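Side-chain contacts in DNA damage response protein Rtt109, putative (Neosartorya fumigata, PDB 5ZB9), which probably acetylates lysines of histones, histone H3 among them, using acetyl-CoA as the acetyl donor: residues T24-S29 with E68-I73; I428-D433 with T446-E451. All coordinates share one frame; numbering follows the deposited sequence.

Contact 1: T24-S29 with E68-I73; sequences TIRHIS and ESEVII
CA of Thr-24 and CA of Glu-70 are 8.3 Å apart even though they are the nearest such pair, so the two backbones never pair, yet Thr-24 and Arg-26 of one strand reach Glu-70, in the loop just ahead of strand 71-82. Segment 24-29 is extended throughout and belongs to strand 22-35, whereas 68-73 enters as a loop and becomes strand only at Val-71. Strand 50-61 runs between them, antiparallel to both, so the contact spans two places in the sheet and is carried mainly by two long side chains.

Arg-26 and Glu-70 supply that length. The arginine chain is stretched from CG to NE, the glutamate is extended beyond CG, and the two come from opposite directions to meet end-on. NH1 of Arg-26 lies 2.6 Å from OE1 of Glu-70, and NH2 of Arg-26 is 3.0 Å from OE2 of Glu-70, each nitrogen serving its own oxygen. Both bonds are close to straight, 169° at the first and 164° at the second. This is the bidentate salt bridge of arginine with a carboxylate: OE1 receives NH1 on its syn lone pair, OE2 is approached on the syn side from somewhat out of the carboxylate plane, and the two flat groups are nearly coplanar, 20° apart. Two bonds in place of one fix the rotation of both groups.

Here the pair is buried between the mixed sheet of the acetyltransferase fold and helix 439-457, where Ala-450 touches Arg-26 and Thr-446 touches Glu-70. Further polar partners meet the carboxylate, Ser-60 at OE1 and Arg-465 at OE2, and this second cation would be expected to favour the ionised glutamate. Thr-24 crosses the acid at about a right angle. Its CG2 methyl, anti to the backbone N, comes within 3.9 Å of OE1 of Glu-70, while OG1 turns to Arg-465.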
# COMPACT_ATOMS: atom_id res chain seq x y z
N THR A 24 17.51 11.90 -6.70
CA THR A 24 18.33 10.79 -6.23
C THR A 24 17.43 9.85 -5.44
O THR A 24 16.60 10.30 -4.65
CB THR A 24 19.49 11.28 -5.34
OG1 THR A 24 20.32 12.17 -6.10
CG2 THR A 24 20.33 10.12 -4.83
N ILE A 25 17.59 8.55 -5.64
CA ILE A 25 16.76 7.58 -4.93
C ILE A 25 17.58 6.62 -4.09
O ILE A 25 18.68 6.19 -4.47
CB ILE A 25 15.88 6.77 -5.91
CG1 ILE A 25 16.74 6.03 -6.93
CG2 ILE A 25 14.91 7.68 -6.61
CD1 ILE A 25 15.99 5.00 -7.71
N ARG A 26 17.04 6.29 -2.93
CA ARG A 26 17.61 5.25 -2.09
C ARG A 26 16.48 4.31 -1.69
O ARG A 26 15.55 4.68 -0.97
CB ARG A 26 18.32 5.85 -0.87
CG ARG A 26 19.53 6.69 -1.26
CD ARG A 26 20.21 7.38 -0.07
NE ARG A 26 21.43 8.07 -0.48
CZ ARG A 26 21.48 9.34 -0.88
NH1 ARG A 26 20.39 10.08 -0.90
NH2 ARG A 26 22.64 9.87 -1.25
N HIS A 27 16.56 3.10 -2.20
CA HIS A 27 15.58 2.08 -1.94
C HIS A 27 16.21 1.05 -1.01
O HIS A 27 17.15 0.36 -1.39
CB HIS A 27 15.12 1.46 -3.27
CG HIS A 27 14.26 0.25 -3.12
ND1 HIS A 27 14.07 -0.65 -4.14
CD2 HIS A 27 13.54 -0.22 -2.07
CE1 HIS A 27 13.27 -1.62 -3.74
NE2 HIS A 27 12.94 -1.38 -2.48
N ILE A 28 15.74 0.96 0.22
CA ILE A 28 16.27 -0.07 1.10
C ILE A 28 15.17 -1.05 1.41
O ILE A 28 14.00 -0.70 1.45
CB ILE A 28 16.88 0.53 2.39
CG1 ILE A 28 15.82 1.20 3.25
CG2 ILE A 28 17.99 1.53 2.06
CD1 ILE A 28 16.36 1.71 4.55
N SER A 29 15.54 -2.31 1.60
CA SER A 29 14.55 -3.34 1.89
C SER A 29 15.08 -4.33 2.90
O SER A 29 16.26 -4.32 3.24
CB SER A 29 14.12 -4.06 0.61
OG SER A 29 15.15 -4.91 0.12
N GLU A 68 27.48 18.11 -2.83
CA GLU A 68 27.05 16.97 -2.02
C GLU A 68 25.66 17.21 -1.44
O GLU A 68 25.00 16.27 -0.99
CB GLU A 68 28.06 16.72 -0.90
CG GLU A 68 27.99 15.33 -0.28
CD GLU A 68 29.07 15.10 0.77
OE1 GLU A 68 29.78 16.08 1.12
OE2 GLU A 68 29.21 13.95 1.24
N SER A 69 25.23 18.47 -1.47
CA SER A 69 23.96 18.89 -0.89
C SER A 69 22.76 18.17 -1.48
O SER A 69 22.39 18.38 -2.64
CB SER A 69 23.80 20.41 -1.06
OG SER A 69 23.83 20.77 -2.43
N GLU A 70 22.15 17.30 -0.68
CA GLU A 70 20.88 16.69 -1.02
C GLU A 70 19.83 17.10 -0.00
O GLU A 70 20.14 17.30 1.17
CB GLU A 70 20.98 15.17 -1.06
CG GLU A 70 21.75 14.60 -2.23
CD GLU A 70 21.79 13.08 -2.19
OE1 GLU A 70 20.79 12.47 -1.73
OE2 GLU A 70 22.81 12.49 -2.62
N VAL A 71 18.57 17.23 -0.43
CA VAL A 71 17.49 17.27 0.54
C VAL A 71 16.38 16.29 0.15
O VAL A 71 15.90 16.28 -0.98
CB VAL A 71 16.91 18.70 0.73
CG1 VAL A 71 16.30 19.24 -0.55
CG2 VAL A 71 15.91 18.71 1.87
N ILE A 72 16.00 15.45 1.11
CA ILE A 72 14.91 14.51 0.91
C ILE A 72 13.60 15.25 0.67
O ILE A 72 13.25 16.16 1.41
CB ILE A 72 14.76 13.57 2.13
CG1 ILE A 72 15.91 12.57 2.17
CG2 ILE A 72 13.43 12.85 2.09
CD1 ILE A 72 15.92 11.73 3.42
N ILE A 73 12.87 14.85 -0.38
CA ILE A 73 11.59 15.48 -0.66
C ILE A 73 10.40 14.55 -0.44
O ILE A 73 9.26 15.00 -0.34
CB ILE A 73 11.52 15.99 -2.11
CG1 ILE A 73 11.69 14.82 -3.09
CG2 ILE A 73 12.57 17.06 -2.34
CD1 ILE A 73 11.19 15.13 -4.47

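Contact 2: I428-D433 with T446-E451; sequences INFLID and TKAWAE
Over one face of the Trp-449 indole lies Leu-431, and at the indole's edge, near its plane, stands the Phe-430 ring. The leucine branches share the face: CD1 of Leu-431 sits 4.1 Å from the centroid of the five-membered ring of Trp-449, 20° off its normal, as a CH-pi contact, while CD2 lies over the same ring system toward its rim. Closest of all is the root of the branch, with CB of Leu-431 only 3.5 Å from CD1 of Trp-449. At the edge, CD2 of Phe-430 approaches that same indole carbon, CD1 of Trp-449, to 3.8 Å, so consecutive residues of the facing helix meet one corner of the indole, one from above its face and one at its edge.

The phenyl ring also reaches past the indole to the helix behind it. CE2 of Phe-430 lies 3.7 Å from CA of Trp-449, and the same CE2 is 4.1 Å from the CB methyl of Ala-448. CE2 of Phe-430 also lies 3.7 Å from the carbonyl O of Ala-448, which sits obliquely to the ring. With CG anti to the backbone N (chi1 -175°), Phe-430 swings its ring out toward the other helix, and Trp-449 takes the same setting. The indole is further anchored at its polar edge, where NE1 gives its hydrogen to the carbonyl oxygen of Ala-427, back on the phenylalanine's own helix.

The short segments run antiparallel, 167° apart with axes 9.8 Å from each other, as expected of a helical hairpin: helix 421-432 goes out and helix 439-457 returns. Beneath this pair lies the mixed sheet, where Trp-449 rests on Ala-58 of strand 50-61 and on Arg-26 of strand 22-35, while Leu-431 packs on Phe-56, and Ile-72 of strand 71-82 touches both Leu-431 and Trp-449.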
# COMPACT_ATOMS: atom_id res chain seq x y z
N ILE A 428 15.02 3.43 9.54
CA ILE A 428 13.79 4.22 9.59
C ILE A 428 13.74 5.09 10.85
O ILE A 428 13.41 6.27 10.79
CB ILE A 428 12.52 3.34 9.53
CG1 ILE A 428 12.54 2.43 8.30
CG2 ILE A 428 11.27 4.21 9.53
CD1 ILE A 428 12.79 3.17 7.00
N ASN A 429 14.08 4.50 12.00
CA ASN A 429 14.08 5.24 13.25
C ASN A 429 15.07 6.40 13.24
O ASN A 429 14.76 7.47 13.75
CB ASN A 429 14.38 4.32 14.42
CG ASN A 429 13.24 3.39 14.71
OD1 ASN A 429 12.08 3.72 14.46
ND2 ASN A 429 13.56 2.22 15.24
N PHE A 430 16.24 6.19 12.65
CA PHE A 430 17.23 7.25 12.53
C PHE A 430 16.63 8.44 11.78
O PHE A 430 16.79 9.59 12.17
CB PHE A 430 18.49 6.76 11.82
CG PHE A 430 19.60 7.78 11.78
CD1 PHE A 430 20.57 7.81 12.78
CD2 PHE A 430 19.68 8.70 10.75
CE1 PHE A 430 21.59 8.75 12.75
CE2 PHE A 430 20.69 9.65 10.71
CZ PHE A 430 21.65 9.67 11.71
N LEU A 431 15.93 8.14 10.69
CA LEU A 431 15.33 9.16 9.86
C LEU A 431 14.27 9.94 10.63
O LEU A 431 14.18 11.16 10.54
CB LEU A 431 14.71 8.53 8.61
CG LEU A 431 14.08 9.47 7.58
CD1 LEU A 431 15.06 10.55 7.14
CD2 LEU A 431 13.56 8.68 6.37
N ILE A 432 13.48 9.21 11.41
CA ILE A 432 12.42 9.82 12.20
C ILE A 432 13.01 10.71 13.30
O ILE A 432 12.42 11.72 13.67
CB ILE A 432 11.51 8.74 12.83
CG1 ILE A 432 10.83 7.92 11.73
CG2 ILE A 432 10.47 9.36 13.74
CD1 ILE A 432 9.99 6.78 12.26
N ASP A 433 14.19 10.36 13.79
CA ASP A 433 14.84 11.15 14.84
C ASP A 433 15.49 12.43 14.33
O ASP A 433 16.14 13.14 15.11
CB ASP A 433 15.91 10.31 15.56
CG ASP A 433 15.31 9.15 16.34
OD1 ASP A 433 14.09 9.17 16.61
OD2 ASP A 433 16.08 8.23 16.70
N THR A 446 19.36 14.95 5.80
CA THR A 446 19.49 14.12 4.61
C THR A 446 20.89 13.50 4.50
O THR A 446 21.02 12.27 4.37
CB THR A 446 19.19 14.93 3.33
OG1 THR A 446 17.82 15.33 3.34
CG2 THR A 446 19.45 14.09 2.10
N LYS A 447 21.92 14.34 4.54
CA LYS A 447 23.30 13.86 4.53
C LYS A 447 23.55 12.85 5.64
O LYS A 447 24.22 11.84 5.44
CB LYS A 447 24.27 15.03 4.65
CG LYS A 447 25.72 14.60 4.81
CD LYS A 447 26.64 15.80 4.69
CE LYS A 447 28.10 15.40 4.80
NZ LYS A 447 29.00 16.56 4.53
N ALA A 448 22.99 13.12 6.81
CA ALA A 448 23.17 12.25 7.96
C ALA A 448 22.53 10.88 7.75
O ALA A 448 23.15 9.85 8.01
CB ALA A 448 22.61 12.91 9.22
N TRP A 449 21.28 10.87 7.28
CA TRP A 449 20.58 9.60 7.05
C TRP A 449 21.25 8.79 5.93
O TRP A 449 21.33 7.57 6.00
CB TRP A 449 19.10 9.85 6.73
CG TRP A 449 18.32 8.57 6.53
CD1 TRP A 449 17.88 7.71 7.50
CD2 TRP A 449 17.91 8.00 5.28
NE1 TRP A 449 17.22 6.65 6.93
CE2 TRP A 449 17.22 6.80 5.57
CE3 TRP A 449 18.05 8.39 3.94
CZ2 TRP A 449 16.68 5.99 4.57
CZ3 TRP A 449 17.51 7.58 2.95
CH2 TRP A 449 16.84 6.39 3.27
N ALA A 450 21.72 9.49 4.89
CA ALA A 450 22.34 8.83 3.75
C ALA A 450 23.60 8.10 4.17
O ALA A 450 23.87 6.99 3.71
CB ALA A 450 22.66 9.85 2.66
N GLU A 451 24.36 8.72 5.07
CA GLU A 451 25.57 8.10 5.59
C GLU A 451 25.25 6.93 6.50
O GLU A 451 25.93 5.90 6.46
CB GLU A 451 26.40 9.14 6.33
CG GLU A 451 27.03 10.17 5.42
CD GLU A 451 27.64 11.33 6.18
OE1 GLU A 451 27.41 11.42 7.41
OE2 GLU A 451 28.37 12.14 5.56

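Contact 1 joins a strand to the lead-in of another by charge, contact 2 joins two helices by apolar packing, and their centres are 10 Å apart; the residues bridging them key the helices to the sheet. Thr-446 is one, its OG1 lying 2.9 Å from N of Ile-72 in a probable hydrogen bond. The Arg-26 side chain, held in the salt bridge of contact 1, also touches Trp-449 and Ala-450 of helix 439-457. A long, weak ion pair joins Glu-68 to Lys-447. Contact 1 lies away from the known CoA site; in contact 2 the Leu-431 side chain is about 12 Å from those of Ala-94 and Ser-96, with no CoA bound here.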